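Local coordinates for protein (R)-specific secondary-alkylsulfatase (Pseudomonas sp., PDB 4AXH) that hydrolyses secondary alkyl sulfates enantioselectively, using a zinc-dependent active site and inverting the configuration at carbon to release homochiral (S)-alcohols and sulfate, at residues N573-A584 with Q594-K602; Y376-L384 with L420-Y431. All coordinates share one frame; numbering follows the deposited sequence.

Contact 1 of 2, residues N573-A584 with Q594-K602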
# COMPACT_ATOMS: atom_id res chain seq x y z
N ASN A 573 11.89 19.84 25.46
CA ASN A 573 10.63 19.53 26.13
C ASN A 573 9.66 20.65 25.77
O ASN A 573 10.06 21.81 25.63
CB ASN A 573 10.79 19.45 27.64
CG ASN A 573 11.33 18.14 28.13
OD1 ASN A 573 11.27 17.11 27.44
ND2 ASN A 573 11.83 18.13 29.35
N TRP A 574 8.39 20.29 25.57
CA TRP A 574 7.31 21.19 25.23
C TRP A 574 6.18 20.91 26.21
O TRP A 574 5.83 19.73 26.43
CB TRP A 574 6.85 20.97 23.78
CG TRP A 574 7.83 21.42 22.74
CD1 TRP A 574 8.97 20.77 22.35
CD2 TRP A 574 7.73 22.59 21.93
NE1 TRP A 574 9.61 21.50 21.38
CE2 TRP A 574 8.86 22.60 21.07
CE3 TRP A 574 6.78 23.62 21.82
CZ2 TRP A 574 9.07 23.62 20.14
CZ3 TRP A 574 7.00 24.63 20.90
CH2 TRP A 574 8.14 24.63 20.08
N VAL A 575 5.63 21.96 26.84
CA VAL A 575 4.56 21.82 27.81
C VAL A 575 3.43 22.75 27.50
O VAL A 575 3.63 23.96 27.38
CB VAL A 575 4.97 21.74 29.32
CG1 VAL A 575 6.49 21.87 29.53
CG2 VAL A 575 4.19 22.69 30.22
N PHE A 576 2.25 22.17 27.30
CA PHE A 576 1.04 22.88 26.93
C PHE A 576 0.06 22.89 28.09
O PHE A 576 -0.66 21.91 28.32
CB PHE A 576 0.44 22.26 25.66
CG PHE A 576 1.28 22.40 24.42
CD1 PHE A 576 2.25 21.45 24.10
CD2 PHE A 576 1.08 23.45 23.53
CE1 PHE A 576 3.02 21.57 22.94
CE2 PHE A 576 1.84 23.57 22.37
CZ PHE A 576 2.81 22.63 22.08
N GLU A 577 0.06 23.99 28.84
CA GLU A 577 -0.76 24.22 30.04
C GLU A 577 -2.27 24.08 29.81
O GLU A 577 -2.96 23.48 30.63
CB GLU A 577 -0.40 25.56 30.73
CG GLU A 577 -0.28 26.78 29.81
CD GLU A 577 1.05 27.53 29.75
OE1 GLU A 577 2.11 26.92 30.02
OE2 GLU A 577 1.02 28.74 29.40
N ASP A 578 -2.76 24.62 28.68
CA ASP A 578 -4.17 24.56 28.29
C ASP A 578 -4.62 23.14 27.91
O ASP A 578 -5.82 22.84 27.95
CB ASP A 578 -4.44 25.54 27.13
CG ASP A 578 -3.78 25.15 25.82
OD1 ASP A 578 -2.59 24.75 25.85
OD2 ASP A 578 -4.47 25.22 24.77
N LEU A 579 -3.66 22.28 27.50
CA LEU A 579 -3.88 20.91 27.04
C LEU A 579 -3.52 19.86 28.06
O LEU A 579 -3.84 18.69 27.84
CB LEU A 579 -3.01 20.65 25.79
CG LEU A 579 -3.60 20.99 24.44
CD1 LEU A 579 -2.50 21.24 23.45
CD2 LEU A 579 -4.47 19.87 23.92
N LYS A 580 -2.80 20.25 29.14
CA LYS A 580 -2.26 19.36 30.18
C LYS A 580 -1.45 18.20 29.54
O LYS A 580 -1.46 17.05 30.01
CB LYS A 580 -3.30 18.95 31.26
CG LYS A 580 -4.46 18.04 30.83
CD LYS A 580 -5.29 17.56 32.03
CE LYS A 580 -6.58 16.87 31.63
NZ LYS A 580 -6.36 15.50 31.11
N GLN A 581 -0.74 18.53 28.44
CA GLN A 581 0.04 17.60 27.64
C GLN A 581 1.52 18.00 27.51
O GLN A 581 1.85 19.14 27.16
CB GLN A 581 -0.60 17.41 26.25
CG GLN A 581 -0.28 16.08 25.60
CD GLN A 581 0.11 16.23 24.16
OE1 GLN A 581 -0.74 16.44 23.28
NE2 GLN A 581 1.40 16.12 23.88
N ASP A 582 2.40 17.04 27.78
CA ASP A 582 3.84 17.20 27.72
C ASP A 582 4.41 16.37 26.58
O ASP A 582 4.08 15.20 26.44
CB ASP A 582 4.47 16.77 29.06
CG ASP A 582 4.09 17.69 30.21
OD1 ASP A 582 3.04 17.44 30.85
OD2 ASP A 582 4.83 18.66 30.46
N ILE A 583 5.24 16.98 25.76
CA ILE A 583 5.83 16.30 24.62
C ILE A 583 7.35 16.50 24.60
O ILE A 583 7.82 17.63 24.71
CB ILE A 583 5.06 16.57 23.27
CG1 ILE A 583 5.68 15.88 22.03
CG2 ILE A 583 4.66 18.02 23.04
CD1 ILE A 583 6.92 16.52 21.41
N ALA A 584 8.10 15.40 24.48
CA ALA A 584 9.56 15.44 24.48
C ALA A 584 10.20 15.19 23.11
O ALA A 584 10.28 14.04 22.65
CB ALA A 584 10.10 14.46 25.52
N GLN A 594 9.85 12.03 18.49
CA GLN A 594 9.05 12.59 19.60
C GLN A 594 8.41 11.54 20.48
O GLN A 594 8.20 10.40 20.05
CB GLN A 594 8.00 13.59 19.08
CG GLN A 594 6.86 12.98 18.24
CD GLN A 594 5.68 13.92 18.05
OE1 GLN A 594 5.41 14.81 18.85
NE2 GLN A 594 4.93 13.70 16.99
N ARG A 595 8.09 11.92 21.72
CA ARG A 595 7.45 11.08 22.72
C ARG A 595 6.33 11.88 23.35
O ARG A 595 6.60 12.82 24.10
CB ARG A 595 8.45 10.67 23.82
CG ARG A 595 9.56 9.74 23.39
CD ARG A 595 10.48 9.47 24.55
NE ARG A 595 11.68 8.75 24.13
CZ ARG A 595 12.66 8.38 24.95
NH1 ARG A 595 12.58 8.64 26.25
NH2 ARG A 595 13.72 7.75 24.48
N VAL A 596 5.09 11.53 23.04
CA VAL A 596 3.89 12.19 23.57
C VAL A 596 3.65 11.65 24.98
O VAL A 596 3.77 10.44 25.19
CB VAL A 596 2.67 11.99 22.63
CG1 VAL A 596 1.43 12.71 23.16
CG2 VAL A 596 2.99 12.46 21.21
N GLY A 597 3.38 12.56 25.92
CA GLY A 597 3.15 12.23 27.33
C GLY A 597 4.41 12.07 28.16
O GLY A 597 4.34 11.73 29.35
N SER A 598 5.58 12.32 27.55
CA SER A 598 6.87 12.20 28.20
C SER A 598 7.52 13.58 28.36
O SER A 598 7.04 14.57 27.80
CB SER A 598 7.77 11.26 27.40
OG SER A 598 8.96 10.90 28.08
N LEU A 599 8.58 13.63 29.18
CA LEU A 599 9.43 14.79 29.44
C LEU A 599 10.83 14.26 29.68
O LEU A 599 11.03 13.41 30.55
CB LEU A 599 8.96 15.62 30.66
CG LEU A 599 7.75 16.54 30.50
CD1 LEU A 599 7.20 16.92 31.86
CD2 LEU A 599 8.08 17.79 29.69
N ASN A 600 11.81 14.72 28.88
CA ASN A 600 13.19 14.29 29.06
C ASN A 600 13.75 14.97 30.31
O ASN A 600 13.61 16.18 30.46
CB ASN A 600 14.05 14.59 27.85
CG ASN A 600 15.31 13.76 27.83
OD1 ASN A 600 16.30 14.07 28.50
ND2 ASN A 600 15.27 12.64 27.12
N PRO A 601 14.32 14.20 31.26
CA PRO A 601 14.84 14.83 32.49
C PRO A 601 16.06 15.72 32.26
O PRO A 601 16.25 16.69 33.00
CB PRO A 601 15.14 13.64 33.42
CG PRO A 601 14.55 12.43 32.74
CD PRO A 601 14.54 12.74 31.28
N LYS A 602 16.86 15.41 31.23
CA LYS A 602 18.07 16.16 30.91
C LYS A 602 17.89 16.97 29.60
O LYS A 602 18.81 17.05 28.79
CB LYS A 602 19.27 15.18 30.85
CG LYS A 602 20.64 15.79 31.18
CD LYS A 602 21.79 15.07 30.45
CE LYS A 602 22.24 15.77 29.17
NZ LYS A 602 23.36 15.07 28.48
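Leu-599 lays its branched end over the side chains of Asp-582 and Asn-573, on neighbouring strands. Leu-599 CG is 3.6 Å from Asp-582 CB. Leu-599 CD2 reaches across to 3.6 Å from Asn-573 CG, Leu-599 and Asn-573 crossing at about a right angle. A chi1 of -81° sets Asn-573 CG beside the backbone N and brings both ends of the amide to the backbone of Asn-600. Asn-600 N gives its hydrogen to Asn-573 OD1 (2.8 Å), in the carbonyl plane and on a lone pair; Asn-573 ND2 returns a bond to Asn-600 O (2.9 Å), tilted slightly from its own amide plane. This pair of bonds fixes the rotation of the amide.

Further along, the hairpin of strands 581-588 and 591-596, the latter outermost in the five-stranded sheet of the alkyl sulfatase C-terminal region, ends its pairing. Ala-584 N donates almost straight to Arg-595 O (3.0 Å, 175° at the hydrogen), and Ile-583 faces Val-596 in a non-hydrogen-bonded pair. The chain then leaves the sheet through a type II turn from Arg-595 to Ser-598, with Gly-597 N bonded to Asp-582 O (2.8 Å). On the Ile-583 face, Gln-594 rests OE1 against Ile-583 CG1 and hydrogen-bonds through NE2 to the carbonyl oxygen of Asp-550 and the carboxylate of Asp-554. Two holds thus secure the departing chain: a few main-chain bonds, the last from Gly-597 within the turn, then a buried asparagine amide standing in for a strand partner at Asn-600.

Contact 2 of 2, residues Y376-L384 with L420-Y431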
# COMPACT_ATOMS: atom_id res chain seq x y z
N TYR A 376 -15.74 -4.66 -7.30
CA TYR A 376 -14.63 -4.57 -6.38
C TYR A 376 -14.00 -5.90 -6.08
O TYR A 376 -12.76 -5.99 -6.11
CB TYR A 376 -14.98 -3.74 -5.12
CG TYR A 376 -15.22 -2.28 -5.47
CD1 TYR A 376 -14.18 -1.47 -5.92
CD2 TYR A 376 -16.50 -1.74 -5.45
CE1 TYR A 376 -14.41 -0.16 -6.34
CE2 TYR A 376 -16.74 -0.43 -5.84
CZ TYR A 376 -15.68 0.37 -6.27
OH TYR A 376 -15.89 1.68 -6.64
N ALA A 377 -14.82 -6.97 -5.89
CA ALA A 377 -14.29 -8.31 -5.64
C ALA A 377 -13.51 -8.78 -6.84
O ALA A 377 -12.46 -9.40 -6.67
CB ALA A 377 -15.39 -9.29 -5.30
N PHE A 378 -13.96 -8.41 -8.06
CA PHE A 378 -13.26 -8.77 -9.29
C PHE A 378 -11.86 -8.12 -9.31
O PHE A 378 -10.87 -8.76 -9.67
CB PHE A 378 -14.06 -8.37 -10.55
CG PHE A 378 -13.28 -8.41 -11.83
CD1 PHE A 378 -12.95 -9.63 -12.43
CD2 PHE A 378 -12.83 -7.24 -12.43
CE1 PHE A 378 -12.22 -9.67 -13.63
CE2 PHE A 378 -12.07 -7.28 -13.61
CZ PHE A 378 -11.77 -8.50 -14.21
N LEU A 379 -11.79 -6.85 -8.96
CA LEU A 379 -10.53 -6.13 -8.97
C LEU A 379 -9.52 -6.83 -8.10
O LEU A 379 -8.46 -7.19 -8.59
CB LEU A 379 -10.70 -4.65 -8.60
CG LEU A 379 -11.29 -3.78 -9.69
CD1 LEU A 379 -11.75 -2.44 -9.10
CD2 LEU A 379 -10.32 -3.58 -10.84
N ASN A 380 -9.91 -7.14 -6.87
CA ASN A 380 -9.08 -7.85 -5.91
C ASN A 380 -8.74 -9.28 -6.40
O ASN A 380 -7.57 -9.60 -6.59
CB ASN A 380 -9.79 -7.89 -4.55
CG ASN A 380 -8.95 -8.46 -3.46
OD1 ASN A 380 -8.12 -7.76 -2.86
ND2 ASN A 380 -9.12 -9.75 -3.19
N ASN A 381 -9.78 -10.10 -6.63
CA ASN A 381 -9.64 -11.50 -7.01
C ASN A 381 -8.99 -11.78 -8.34
O ASN A 381 -8.20 -12.72 -8.41
CB ASN A 381 -10.96 -12.25 -6.87
CG ASN A 381 -11.59 -12.21 -5.50
OD1 ASN A 381 -10.91 -12.16 -4.45
ND2 ASN A 381 -12.92 -12.27 -5.48
N ARG A 382 -9.30 -11.02 -9.41
CA ARG A 382 -8.70 -11.27 -10.72
C ARG A 382 -7.21 -10.92 -10.69
O ARG A 382 -6.40 -11.69 -11.22
CB ARG A 382 -9.42 -10.54 -11.85
CG ARG A 382 -8.76 -10.62 -13.24
CD ARG A 382 -9.45 -11.56 -14.22
NE ARG A 382 -9.03 -12.94 -14.03
CZ ARG A 382 -8.44 -13.67 -14.97
NH1 ARG A 382 -8.23 -13.16 -16.17
NH2 ARG A 382 -8.07 -14.92 -14.72
N ALA A 383 -6.86 -9.78 -10.07
CA ALA A 383 -5.49 -9.34 -9.94
C ALA A 383 -4.69 -10.41 -9.18
O ALA A 383 -3.68 -10.87 -9.72
CB ALA A 383 -5.43 -7.98 -9.24
N LEU A 384 -5.18 -10.85 -7.99
CA LEU A 384 -4.54 -11.89 -7.17
C LEU A 384 -4.38 -13.19 -7.97
O LEU A 384 -3.35 -13.86 -7.87
CB LEU A 384 -5.38 -12.14 -5.92
CG LEU A 384 -4.81 -11.80 -4.52
CD1 LEU A 384 -3.52 -10.98 -4.59
CD2 LEU A 384 -5.87 -11.15 -3.64
N LEU A 420 -9.79 1.10 -14.42
CA LEU A 420 -9.62 -0.35 -14.32
C LEU A 420 -8.15 -0.73 -14.38
O LEU A 420 -7.68 -1.50 -13.54
CB LEU A 420 -10.49 -1.10 -15.36
CG LEU A 420 -10.14 -2.57 -15.71
CD1 LEU A 420 -10.52 -3.52 -14.61
CD2 LEU A 420 -10.82 -2.96 -16.99
N SER A 421 -7.40 -0.11 -15.29
CA SER A 421 -5.95 -0.32 -15.42
C SER A 421 -5.21 0.09 -14.12
O SER A 421 -4.49 -0.72 -13.54
CB SER A 421 -5.43 0.46 -16.62
OG SER A 421 -5.74 1.84 -16.48
N THR A 422 -5.46 1.34 -13.64
CA THR A 422 -4.87 1.92 -12.42
C THR A 422 -5.14 1.04 -11.21
O THR A 422 -4.20 0.72 -10.47
CB THR A 422 -5.40 3.34 -12.23
OG1 THR A 422 -5.20 4.07 -13.44
CG2 THR A 422 -4.79 4.05 -11.02
N ASN A 423 -6.43 0.65 -11.01
CA ASN A 423 -6.90 -0.17 -9.91
C ASN A 423 -6.31 -1.56 -9.91
O ASN A 423 -5.98 -2.05 -8.83
CB ASN A 423 -8.41 -0.21 -9.84
CG ASN A 423 -9.02 1.07 -9.30
OD1 ASN A 423 -8.34 1.92 -8.67
ND2 ASN A 423 -10.32 1.24 -9.54
N LEU A 424 -6.15 -2.19 -11.09
CA LEU A 424 -5.50 -3.51 -11.18
C LEU A 424 -4.03 -3.38 -10.76
O LEU A 424 -3.54 -4.18 -9.96
CB LEU A 424 -5.61 -4.13 -12.59
CG LEU A 424 -7.00 -4.54 -13.07
CD1 LEU A 424 -6.98 -4.75 -14.53
CD2 LEU A 424 -7.53 -5.78 -12.36
N ARG A 425 -3.35 -2.32 -11.24
CA ARG A 425 -1.97 -2.01 -10.89
C ARG A 425 -1.89 -1.76 -9.38
O ARG A 425 -1.02 -2.32 -8.74
CB ARG A 425 -1.43 -0.82 -11.75
CG ARG A 425 -1.24 -1.22 -13.23
CD ARG A 425 -0.52 -0.24 -14.13
NE ARG A 425 -1.42 0.70 -14.76
CZ ARG A 425 -1.57 0.87 -16.07
NH1 ARG A 425 -0.82 0.20 -16.92
NH2 ARG A 425 -2.45 1.74 -16.53
N ALA A 426 -2.89 -1.04 -8.81
CA ALA A 426 -3.01 -0.74 -7.38
C ALA A 426 -3.08 -1.99 -6.51
O ALA A 426 -2.44 -2.01 -5.44
CB ALA A 426 -4.23 0.18 -7.11
N VAL A 427 -3.87 -3.01 -6.93
CA VAL A 427 -4.03 -4.31 -6.19
C VAL A 427 -2.63 -5.01 -6.15
O VAL A 427 -2.25 -5.54 -5.11
CB VAL A 427 -5.19 -5.24 -6.70
CG1 VAL A 427 -5.33 -6.51 -5.86
CG2 VAL A 427 -6.52 -4.50 -6.73
N TYR A 428 -1.86 -4.93 -7.26
CA TYR A 428 -0.50 -5.43 -7.37
C TYR A 428 0.38 -4.69 -6.37
O TYR A 428 1.06 -5.36 -5.60
CB TYR A 428 0.05 -5.29 -8.79
CG TYR A 428 1.38 -5.98 -9.01
CD1 TYR A 428 2.58 -5.35 -8.66
CD2 TYR A 428 1.44 -7.25 -9.57
CE1 TYR A 428 3.81 -5.98 -8.88
CE2 TYR A 428 2.67 -7.88 -9.79
CZ TYR A 428 3.84 -7.24 -9.45
OH TYR A 428 5.03 -7.89 -9.68
N GLN A 429 0.36 -3.33 -6.35
CA GLN A 429 1.09 -2.48 -5.40
C GLN A 429 0.73 -2.85 -3.94
O GLN A 429 1.63 -3.09 -3.13
CB GLN A 429 0.78 -0.97 -5.65
CG GLN A 429 1.23 -0.03 -4.51
CD GLN A 429 0.67 1.39 -4.60
OE1 GLN A 429 0.68 2.02 -5.67
NE2 GLN A 429 0.25 1.94 -3.47
N ARG A 430 -0.59 -2.91 -3.63
CA ARG A 430 -1.07 -3.26 -2.29
C ARG A 430 -0.55 -4.62 -1.77
O ARG A 430 -0.10 -4.68 -0.64
CB ARG A 430 -2.60 -3.05 -2.14
CG ARG A 430 -3.34 -4.12 -1.35
CD ARG A 430 -4.36 -3.62 -0.34
NE ARG A 430 -4.86 -4.78 0.39
CZ ARG A 430 -5.18 -4.81 1.68
NH1 ARG A 430 -5.07 -3.71 2.42
NH2 ARG A 430 -5.59 -5.93 2.25
N TYR A 431 -0.57 -5.68 -2.59
CA TYR A 431 -0.16 -7.02 -2.16
C TYR A 431 1.31 -7.32 -2.41
O TYR A 431 1.88 -8.15 -1.70
CB TYR A 431 -1.03 -8.13 -2.81
CG TYR A 431 -2.43 -8.23 -2.28
CD1 TYR A 431 -2.71 -8.88 -1.08
CD2 TYR A 431 -3.51 -7.69 -2.98
CE1 TYR A 431 -4.01 -8.96 -0.57
CE2 TYR A 431 -4.82 -7.80 -2.51
CZ TYR A 431 -5.07 -8.44 -1.30
OH TYR A 431 -6.37 -8.49 -0.81
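Asn-380 OD1 accepts a hydrogen bond from Tyr-431 OH (2.8 Å), the hydroxyl lying in the carbonyl plane on a lone pair. With CG anti to the backbone N (chi1 -173°), the amide extends to the edge of the phenol ring, its plane turned 63° from that of the ring. The other end of the amide is held too: Asn-380 ND2 donates a longer bond to Asn-381 OD1 (3.3 Å), approaching above that carbonyl plane. Leu-384 covers one face of the same ring in a CH-pi contact, with CD1 3.9 Å from the Tyr-431 ring centroid and CD2 near CZ; Arg-430 CG lies against the opposite face.

In the middle Ala-383 lets the backbones come close: it lies opposite Leu-424, and Ala-383 CB packs on Val-427 CG1 at 3.7 Å. The other valine methyl, CG2, rests near Leu-379 O. Toward the start of 420-431, Leu-379 CD2 lies 3.8 Å from Leu-420 CD1 and also against Leu-424 CD2, while its CD1 lies beside Asn-423. The two helical segments cross at -58°, their axes 9.1 Å apart. This is buried helix packing beside the subunit interface, with 420-431 in the alkyl sulfatase dimerisation region: helix 393-400 adds Ile-396 against Ala-383 and Val-400 against Phe-378 and Leu-424, helix 330-344 touches Tyr-376 and Asn-380, and Arg-425 forms a salt bridge to Asp-443 of the second subunit.

How the contacts relate
Contact 1 and contact 2 belong to separate parts of the chain: their centres are 44 Å apart, their nearest atoms about 24 Å, and contact 2 lies wholly earlier in the sequence. Contact 1 sits in the C-terminal sheet, away from the zinc and sulfate sites. Contact 2 is the buried one and borders the sulfate pocket: Asn-423 is hydrogen-bonded through OD1 to Leu-319 N and through ND2 to His-317 O, and its side chain is about 7 Å from that of Arg-328, both Leu-319 and Arg-328 being sulfate-binding residues. What the contacts share is the homodimer, since each touches the second subunit, contact 1 by packing against its Glu-342.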